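Local coordinates for SusD superfamily protein (Bacteroides fragilis, PDB 3L22), which probably binds glycans at the outer membrane as a SusD-family lipoprotein and also binds zinc ions, at residues Q118-F122 / H197-A203; A125-Y130 / L206-V210; T24-L28 / K94-F98. The contacts are given in a common frame with arbitrary orientation. Residues are numbered along the deposited sequence.

In the fold
All three contacts lie in the alpha-helical, TPR-like part of the SusD fold. Interactions 1 and 2 hold the same two elements, helices 113-131 and 200-213, interaction 1 using also the loop before the second, and meet where Phe122 packs on Leu206. Interaction 2 lies nearest the chain's centre, every touching residue buried, yet it includes a charged arginine. Interaction 1 is also buried but ends in a zinc site with waters. Interaction 3, about 20 Å from the centre of the chain, pairs helices 18-33 and 79-103; its middle is apolar and an exposed lysine flanks it. It borders interaction 1, since Phe98 meets Ala120 and Asn26 hydrogen-bonds His197, so helix 18-33 backs the zinc site.

Interaction 1: Q118-F122 / H197-A203; sequences QEAKF and HATQAAA. With ZN (zinc ion), chain B.
Phe122, Glu119 and Ala198 carry this contact between one helical turn, 118-122, and the loop leading into, and first turn of, helix 200-213. The approach to that helix is extended at His197 and Ala198 (psi 154° and 122°), with Thr199 as N-cap: its OG1, at chi1 53°, accepts from Ala202 N at 3.1 Å. CA atoms of Glu119 and Ala198 lie 5.8 Å apart, those of Phe122 and Ala203 6.5 Å. Phe122, chi1 t, places one ring face under Ala198 CB, a CH-pi contact 3.8 Å from CB to the ring centroid; small alanines suit this tight fit, and Ala202 CB lies 4.1 Å from Phe122 CE1. One turn earlier Glu119, chi1 m and chi2 t, helps form a zinc site that bridges helix 113-131 and the loop between helices 192-196 and 200-213 in this SusD-family fold: Glu119 OE2 binds ZN at 2.1 Å, His197 ND1 at 2.0 Å, and two waters complete four ligands. A further water donates to Glu119 OE2 and Ala198 O, both at 2.7 Å. Tyr29 hydrogen-bonds Glu119 OE1, and Asn26 OD1 bonds His197 NE2.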
loop_
_atom_site.group_PDB
_atom_site.type_symbol
_atom_site.label_atom_id
_atom_site.label_comp_id
_atom_site.label_asym_id
_atom_site.label_seq_id
_atom_site.Cartn_x
_atom_site.Cartn_y
_atom_site.Cartn_z
ATOM N N GLN A 118 -14.736 2.927 14.002
ATOM C CA GLN A 118 -14.529 2.221 12.737
ATOM C C GLN A 118 -13.325 2.823 11.973
ATOM O O GLN A 118 -12.558 2.113 11.321
ATOM C CB GLN A 118 -15.839 2.251 11.935
ATOM C CG GLN A 118 -16.923 1.371 12.580
ATOM C CD GLN A 118 -18.280 1.488 11.906
ATOM O OE1 GLN A 118 -18.378 2.019 10.801
ATOM N NE2 GLN A 118 -19.348 1.040 12.596
ATOM N N GLU A 119 -13.117 4.126 12.119
ATOM C CA GLU A 119 -11.925 4.762 11.543
ATOM C C GLU A 119 -10.648 4.271 12.197
ATOM O O GLU A 119 -9.673 3.957 11.505
ATOM C CB GLU A 119 -11.966 6.298 11.635
ATOM C CG GLU A 119 -12.890 6.885 10.577
ATOM C CD GLU A 119 -12.756 8.414 10.458
ATOM O OE1 GLU A 119 -11.674 9.008 10.779
ATOM O OE2 GLU A 119 -13.768 9.007 10.040
ATOM N N ALA A 120 -10.665 4.187 13.520
ATOM C CA ALA A 120 -9.486 3.744 14.256
ATOM C C ALA A 120 -9.158 2.274 13.899
ATOM O O ALA A 120 -8.004 1.919 13.703
ATOM C CB ALA A 120 -9.704 3.921 15.750
ATOM N N LYS A 121 -10.184 1.430 13.815
ATOM C CA LYS A 121 -9.996 0.045 13.395
ATOM C C LYS A 121 -9.407 -0.092 11.985
ATOM O O LYS A 121 -8.565 -0.955 11.740
ATOM C CB LYS A 121 -11.297 -0.751 13.549
ATOM C CG LYS A 121 -11.662 -1.036 15.022
ATOM C CD LYS A 121 -12.865 -1.987 15.075
ATOM C CE LYS A 121 -13.286 -2.224 16.505
ATOM N NZ LYS A 121 -14.448 -3.153 16.552
ATOM N N PHE A 122 -9.818 0.782 11.070
ATOM C CA PHE A 122 -9.252 0.820 9.726
ATOM C C PHE A 122 -7.724 1.069 9.778
ATOM O O PHE A 122 -6.981 0.378 9.109
ATOM C CB PHE A 122 -9.919 1.894 8.867
ATOM C CG PHE A 122 -9.246 2.103 7.561
ATOM C CD1 PHE A 122 -9.567 1.285 6.464
ATOM C CD2 PHE A 122 -8.231 3.050 7.418
ATOM C CE1 PHE A 122 -8.936 1.444 5.255
ATOM C CE2 PHE A 122 -7.582 3.200 6.203
ATOM C CZ PHE A 122 -7.948 2.368 5.115
ATOM N N HIS A 197 -9.540 10.837 5.674
ATOM C CA HIS A 197 -10.091 9.894 6.665
ATOM C C HIS A 197 -10.583 8.681 5.913
ATOM O O HIS A 197 -10.938 8.791 4.736
ATOM C CB HIS A 197 -11.281 10.491 7.452
ATOM C CG HIS A 197 -10.899 11.527 8.460
ATOM N ND1 HIS A 197 -11.736 11.915 9.485
ATOM C CD2 HIS A 197 -9.772 12.263 8.600
ATOM C CE1 HIS A 197 -11.139 12.830 10.224
ATOM N NE2 HIS A 197 -9.942 13.063 9.708
ATOM N N ALA A 198 -10.614 7.537 6.596
ATOM C CA ALA A 198 -11.177 6.315 6.055
ATOM C C ALA A 198 -12.675 6.421 5.794
ATOM O O ALA A 198 -13.461 6.727 6.700
ATOM C CB ALA A 198 -10.909 5.108 7.002
ATOM N N THR A 199 -13.044 6.193 4.543
ATOM C CA THR A 199 -14.421 6.076 4.113
ATOM C C THR A 199 -14.809 4.606 3.997
ATOM O O THR A 199 -13.953 3.719 4.088
ATOM C CB THR A 199 -14.596 6.721 2.741
ATOM O OG1 THR A 199 -13.620 6.175 1.821
ATOM C CG2 THR A 199 -14.487 8.261 2.845
ATOM N N GLN A 200 -16.092 4.350 3.768
ATOM C CA GLN A 200 -16.536 3.017 3.436
ATOM C C GLN A 200 -15.778 2.496 2.223
ATOM O O GLN A 200 -15.315 1.342 2.228
ATOM C CB GLN A 200 -18.049 2.992 3.196
ATOM C CG GLN A 200 -18.812 3.319 4.482
ATOM C CD GLN A 200 -20.297 3.124 4.359
ATOM O OE1 GLN A 200 -20.747 2.251 3.597
ATOM N NE2 GLN A 200 -21.079 3.954 5.075
ATOM N N ALA A 201 -15.592 3.339 1.201
ATOM C CA ALA A 201 -14.772 2.953 0.017
ATOM C C ALA A 201 -13.350 2.530 0.368
ATOM O O ALA A 201 -12.849 1.551 -0.176
ATOM C CB ALA A 201 -14.731 4.098 -1.006
ATOM N N ALA A 202 -12.690 3.258 1.259
ATOM C CA ALA A 202 -11.347 2.881 1.692
ATOM C C ALA A 202 -11.309 1.502 2.400
ATOM O O ALA A 202 -10.426 0.676 2.154
ATOM C CB ALA A 202 -10.780 3.964 2.624
ATOM N N ALA A 203 -12.253 1.295 3.308
ATOM C CA ALA A 203 -12.366 0.051 4.032
ATOM C C ALA A 203 -12.601 -1.119 3.051
ATOM O O ALA A 203 -12.018 -2.191 3.192
ATOM C CB ALA A 203 -13.491 0.144 5.056
HETATM ZN ZN ZN B . -13.464 11.051 9.985
HETATM O O HOH W 1 -15.322 7.954 8.147
HETATM O O HOH W 2 -14.660 11.410 8.489
HETATM O O HOH W 3 -14.364 11.926 11.856
#

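Interaction 2: A125-Y130 / L206-V210; sequences ALAYYY and LKMRV. With EDO (1,2-ethanediol), chain Z.
Two helices of the TPR-like, alpha-helical part of the SusD fold, 113-131 and 200-213, run side by side here in the same direction. Over 125-130 and 206-210 their axes cross at 28° and approach to 11.4 Å, a wide spacing filled by long side chains. CA atoms of Leu126 and Leu206 lie 7.4 Å apart, those of Tyr129 and Val210 7.8 Å. The apolar packing centres on Leu206 (chi1 t, chi2 p): its CD2 is 3.9 Å from Ala125 CB, and its CD1 is 4.0 Å from Leu126 CD1. The small Ala125 lets the leucine come close to the helix backbone. Leu206 CD1 also makes a CH-pi contact with Tyr129 (chi1 t), over the ring face, 3.9 Å from CD1 to the centroid, while Val210 CG2 lies 4.1 Å from Tyr129 CD1. The polar contacts gather round Arg209, chi1 m and then extended, whose buried charge is met by a salt bridge to Glu329. Its NH1 gives a weak hydrogen bond to Tyr129 OH at 3.4 Å. One water links Tyr129 OH (2.7 Å) with Arg209 O (3.2 Å); another joins Tyr130 OH at 2.8 Å to Arg209 NH1 at 3.0 Å.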
loop_
_atom_site.group_PDB
_atom_site.type_symbol
_atom_site.label_atom_id
_atom_site.label_comp_id
_atom_site.label_asym_id
_atom_site.label_seq_id
_atom_site.Cartn_x
_atom_site.Cartn_y
_atom_site.Cartn_z
ATOM N N ALA A 125 -6.049 -1.987 10.963
ATOM C CA ALA A 125 -6.149 -2.982 9.905
ATOM C C ALA A 125 -5.092 -2.743 8.809
ATOM O O ALA A 125 -4.396 -3.683 8.365
ATOM C CB ALA A 125 -7.593 -2.980 9.302
ATOM N N LEU A 126 -4.935 -1.480 8.424
ATOM C CA LEU A 126 -3.944 -1.116 7.437
ATOM C C LEU A 126 -2.499 -1.411 7.909
ATOM O O LEU A 126 -1.638 -1.915 7.128
ATOM C CB LEU A 126 -4.129 0.371 7.055
ATOM C CG LEU A 126 -3.445 0.860 5.788
ATOM C CD1 LEU A 126 -3.820 0.016 4.523
ATOM C CD2 LEU A 126 -3.699 2.367 5.537
ATOM N N ALA A 127 -2.226 -1.113 9.174
ATOM C CA ALA A 127 -0.895 -1.344 9.720
ATOM C C ALA A 127 -0.563 -2.840 9.675
ATOM O O ALA A 127 0.493 -3.250 9.155
ATOM C CB ALA A 127 -0.810 -0.796 11.128
ATOM N N TYR A 128 -1.491 -3.671 10.158
ATOM C CA TYR A 128 -1.304 -5.127 10.091
ATOM C C TYR A 128 -1.195 -5.641 8.657
ATOM O O TYR A 128 -0.444 -6.588 8.393
ATOM C CB TYR A 128 -2.409 -5.879 10.859
ATOM C CG TYR A 128 -2.123 -5.950 12.338
ATOM C CD1 TYR A 128 -1.024 -6.670 12.807
ATOM C CD2 TYR A 128 -2.917 -5.274 13.279
ATOM C CE1 TYR A 128 -0.718 -6.733 14.151
ATOM C CE2 TYR A 128 -2.616 -5.346 14.661
ATOM C CZ TYR A 128 -1.509 -6.075 15.076
ATOM O OH TYR A 128 -1.152 -6.154 16.391
ATOM N N TYR A 129 -1.947 -5.038 7.733
ATOM C CA TYR A 129 -1.902 -5.462 6.349
ATOM C C TYR A 129 -0.492 -5.310 5.743
ATOM O O TYR A 129 0.011 -6.206 5.050
ATOM C CB TYR A 129 -2.954 -4.678 5.522
ATOM C CG TYR A 129 -2.750 -4.783 4.043
ATOM C CD1 TYR A 129 -3.276 -5.854 3.328
ATOM C CD2 TYR A 129 -2.056 -3.818 3.352
ATOM C CE1 TYR A 129 -3.103 -5.973 1.965
ATOM C CE2 TYR A 129 -1.859 -3.927 1.956
ATOM C CZ TYR A 129 -2.389 -4.994 1.278
ATOM O OH TYR A 129 -2.229 -5.108 -0.090
ATOM N N TYR A 130 0.128 -4.157 5.991
ATOM C CA TYR A 130 1.486 -3.950 5.501
ATOM C C TYR A 130 2.520 -4.889 6.172
ATOM O O TYR A 130 3.373 -5.439 5.476
ATOM C CB TYR A 130 1.873 -2.474 5.579
ATOM C CG TYR A 130 1.161 -1.623 4.531
ATOM C CD1 TYR A 130 1.342 -1.871 3.176
ATOM C CD2 TYR A 130 0.353 -0.558 4.903
ATOM C CE1 TYR A 130 0.726 -1.091 2.209
ATOM C CE2 TYR A 130 -0.284 0.222 3.960
ATOM C CZ TYR A 130 -0.079 -0.033 2.612
ATOM O OH TYR A 130 -0.691 0.731 1.661
ATOM N N LEU A 206 -9.459 -2.052 1.136
ATOM C CA LEU A 206 -8.550 -2.879 1.934
ATOM C C LEU A 206 -9.101 -4.325 2.014
ATOM O O LEU A 206 -8.346 -5.299 1.939
ATOM C CB LEU A 206 -8.338 -2.300 3.348
ATOM C CG LEU A 206 -7.278 -2.969 4.230
ATOM C CD1 LEU A 206 -5.951 -3.189 3.475
ATOM C CD2 LEU A 206 -7.055 -2.173 5.531
ATOM N N LYS A 207 -10.412 -4.433 2.186
ATOM C CA LYS A 207 -11.077 -5.716 2.257
ATOM C C LYS A 207 -10.868 -6.441 0.911
ATOM O O LYS A 207 -10.499 -7.604 0.879
ATOM C CB LYS A 207 -12.550 -5.485 2.552
ATOM C CG LYS A 207 -13.376 -6.699 2.864
ATOM C CD LYS A 207 -14.842 -6.347 3.256
ATOM C CE LYS A 207 -14.969 -5.597 4.566
ATOM N NZ LYS A 207 -16.368 -5.592 5.104
HETATM N N MSE A 208 -11.008 -5.732 -0.195
HETATM C CA MSE A 208 -10.738 -6.355 -1.467
HETATM C C MSE A 208 -9.304 -6.862 -1.578
HETATM O O MSE A 208 -9.103 -7.990 -2.018
HETATM C CB MSE A 208 -11.047 -5.442 -2.636
HETATM C CG MSE A 208 -10.690 -6.097 -3.961
HETATM SE SE MSE A 208 -11.484 -5.279 -5.551
HETATM C CE MSE A 208 -10.980 -3.653 -5.157
ATOM N N ARG A 209 -8.323 -6.044 -1.193
ATOM C CA ARG A 209 -6.942 -6.479 -1.227
ATOM C C ARG A 209 -6.703 -7.725 -0.392
ATOM O O ARG A 209 -5.977 -8.627 -0.814
ATOM C CB ARG A 209 -5.988 -5.372 -0.760
ATOM C CG ARG A 209 -5.848 -4.230 -1.749
ATOM C CD ARG A 209 -4.525 -3.524 -1.476
ATOM N NE ARG A 209 -4.260 -2.292 -2.196
ATOM C CZ ARG A 209 -3.174 -1.553 -2.024
ATOM N NH1 ARG A 209 -2.220 -1.927 -1.158
ATOM N NH2 ARG A 209 -3.015 -0.450 -2.729
ATOM N N VAL A 210 -7.300 -7.770 0.787
ATOM C CA VAL A 210 -7.137 -8.898 1.654
ATOM C C VAL A 210 -7.733 -10.145 1.006
ATOM O O VAL A 210 -7.098 -11.183 0.957
ATOM C CB VAL A 210 -7.753 -8.637 3.046
ATOM C CG1 VAL A 210 -7.882 -9.926 3.862
ATOM C CG2 VAL A 210 -6.902 -7.599 3.793
HETATM C C1 EDO Z . -16.719 -9.346 6.259
HETATM O O1 EDO Z . -17.224 -8.269 5.481
HETATM C C2 EDO Z . -15.397 -9.112 6.945
HETATM O O2 EDO Z . -14.907 -7.782 6.904
HETATM O O HOH W 4 -2.993 -7.500 -0.999
HETATM O O HOH W 5 -0.008 0.083 -0.940
#

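Interaction 3: T24-L28 / K94-F98; sequences TLNGL and KVNTF
Leu28 lies with CD1 over one face of the Phe98 ring, a CH-pi contact 4.2 Å from CD1 to the ring centroid. The partners belong to helices 18-33 and 79-103, which pack antiparallel in the helical fold of this SusD relative: the axes of 24-28 and 94-98 make 156° and approach to 10.1 Å. The CA atoms of Thr24 and Phe98 are 7.2 Å apart, those of Leu28 and Val95 6.5 Å. With chi1 m and chi2 t, Leu28 reaches across the gap, setting CD1 3.9 Å from Val95 CG2 and CD2 3.6 Å from Lys94 CB. Phe98, chi1 t, extends toward the other helix; Thr24 CG2 sits at its ring edge, 3.8 Å from Phe98 CD1, and Leu25 CB lies 4.1 Å from Phe98 CZ. Lys94 suits the exposed margin because its alkyl chain can pack while its amine can reach solvent. Ala120 of helix 113-131 touches both Leu28 and Phe98. The contact rests on apolar side chains fitting together, with no hydrogen bond between these segments.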
loop_
_atom_site.group_PDB
_atom_site.type_symbol
_atom_site.label_atom_id
_atom_site.label_comp_id
_atom_site.label_asym_id
_atom_site.label_seq_id
_atom_site.Cartn_x
_atom_site.Cartn_y
_atom_site.Cartn_z
ATOM N N THR A 24 -6.842 13.089 18.842
ATOM C CA THR A 24 -6.180 11.798 19.010
ATOM C C THR A 24 -6.430 10.932 17.808
ATOM O O THR A 24 -5.512 10.269 17.343
ATOM C CB THR A 24 -6.612 11.099 20.295
ATOM O OG1 THR A 24 -6.467 12.024 21.370
ATOM C CG2 THR A 24 -5.771 9.870 20.584
ATOM N N LEU A 25 -7.634 10.986 17.250
ATOM C CA LEU A 25 -7.944 10.218 16.030
ATOM C C LEU A 25 -7.049 10.648 14.869
ATOM O O LEU A 25 -6.439 9.804 14.176
ATOM C CB LEU A 25 -9.417 10.383 15.620
ATOM C CG LEU A 25 -9.903 9.736 14.320
ATOM C CD1 LEU A 25 -9.608 8.300 14.320
ATOM C CD2 LEU A 25 -11.389 9.965 14.126
ATOM N N ASN A 26 -6.930 11.958 14.667
ATOM C CA ASN A 26 -5.970 12.449 13.659
ATOM C C ASN A 26 -4.545 12.021 13.925
ATOM O O ASN A 26 -3.804 11.805 12.988
ATOM C CB ASN A 26 -6.091 13.954 13.432
ATOM C CG ASN A 26 -7.382 14.295 12.664
ATOM O OD1 ASN A 26 -7.721 13.651 11.630
ATOM N ND2 ASN A 26 -8.125 15.278 13.171
ATOM N N GLY A 27 -4.180 11.858 15.185
ATOM C CA GLY A 27 -2.856 11.304 15.520
ATOM C C GLY A 27 -2.680 9.861 15.035
ATOM O O GLY A 27 -1.557 9.446 14.769
ATOM N N LEU A 28 -3.768 9.096 14.924
ATOM C CA LEU A 28 -3.676 7.726 14.375
ATOM C C LEU A 28 -3.274 7.757 12.914
ATOM O O LEU A 28 -2.371 7.019 12.481
ATOM C CB LEU A 28 -5.002 6.949 14.569
ATOM C CG LEU A 28 -5.565 6.916 16.005
ATOM C CD1 LEU A 28 -6.861 6.057 16.085
ATOM C CD2 LEU A 28 -4.504 6.392 16.993
ATOM N N LYS A 94 -1.293 2.880 19.640
ATOM C CA LYS A 94 -2.100 4.102 19.665
ATOM C C LYS A 94 -3.561 3.840 19.355
ATOM O O LYS A 94 -4.429 4.401 20.027
ATOM C CB LYS A 94 -1.544 5.170 18.719
ATOM C CG LYS A 94 -0.286 5.836 19.275
ATOM C CD LYS A 94 0.381 6.794 18.252
ATOM C CE LYS A 94 1.564 7.517 18.874
ATOM N NZ LYS A 94 0.982 8.599 19.733
ATOM N N VAL A 95 -3.841 2.983 18.375
ATOM C CA VAL A 95 -5.238 2.611 18.089
ATOM C C VAL A 95 -5.846 1.823 19.274
ATOM O O VAL A 95 -6.925 2.127 19.726
ATOM C CB VAL A 95 -5.391 1.796 16.779
ATOM C CG1 VAL A 95 -6.832 1.154 16.692
ATOM C CG2 VAL A 95 -5.061 2.658 15.544
ATOM N N ASN A 96 -5.118 0.854 19.804
ATOM C CA ASN A 96 -5.612 0.025 20.917
ATOM C C ASN A 96 -5.984 0.938 22.116
ATOM O O ASN A 96 -7.056 0.782 22.717
ATOM C CB ASN A 96 -4.553 -0.990 21.363
ATOM C CG ASN A 96 -4.175 -1.997 20.256
ATOM O OD1 ASN A 96 -4.858 -2.085 19.259
ATOM N ND2 ASN A 96 -3.066 -2.737 20.439
ATOM N N THR A 97 -5.103 1.893 22.412
ATOM C CA THR A 97 -5.310 2.872 23.483
ATOM C C THR A 97 -6.450 3.830 23.203
ATOM O O THR A 97 -7.287 4.040 24.067
ATOM C CB THR A 97 -4.028 3.639 23.761
ATOM O OG1 THR A 97 -3.006 2.663 23.929
ATOM C CG2 THR A 97 -4.159 4.522 25.040
ATOM N N PHE A 98 -6.501 4.364 21.992
ATOM C CA PHE A 98 -7.619 5.190 21.569
ATOM C C PHE A 98 -8.944 4.461 21.779
ATOM O O PHE A 98 -9.847 5.037 22.375
ATOM C CB PHE A 98 -7.484 5.594 20.100
ATOM C CG PHE A 98 -8.664 6.363 19.546
ATOM C CD1 PHE A 98 -8.754 7.731 19.713
ATOM C CD2 PHE A 98 -9.629 5.731 18.784
ATOM C CE1 PHE A 98 -9.818 8.451 19.193
ATOM C CE2 PHE A 98 -10.693 6.437 18.240
ATOM C CZ PHE A 98 -10.793 7.797 18.447
#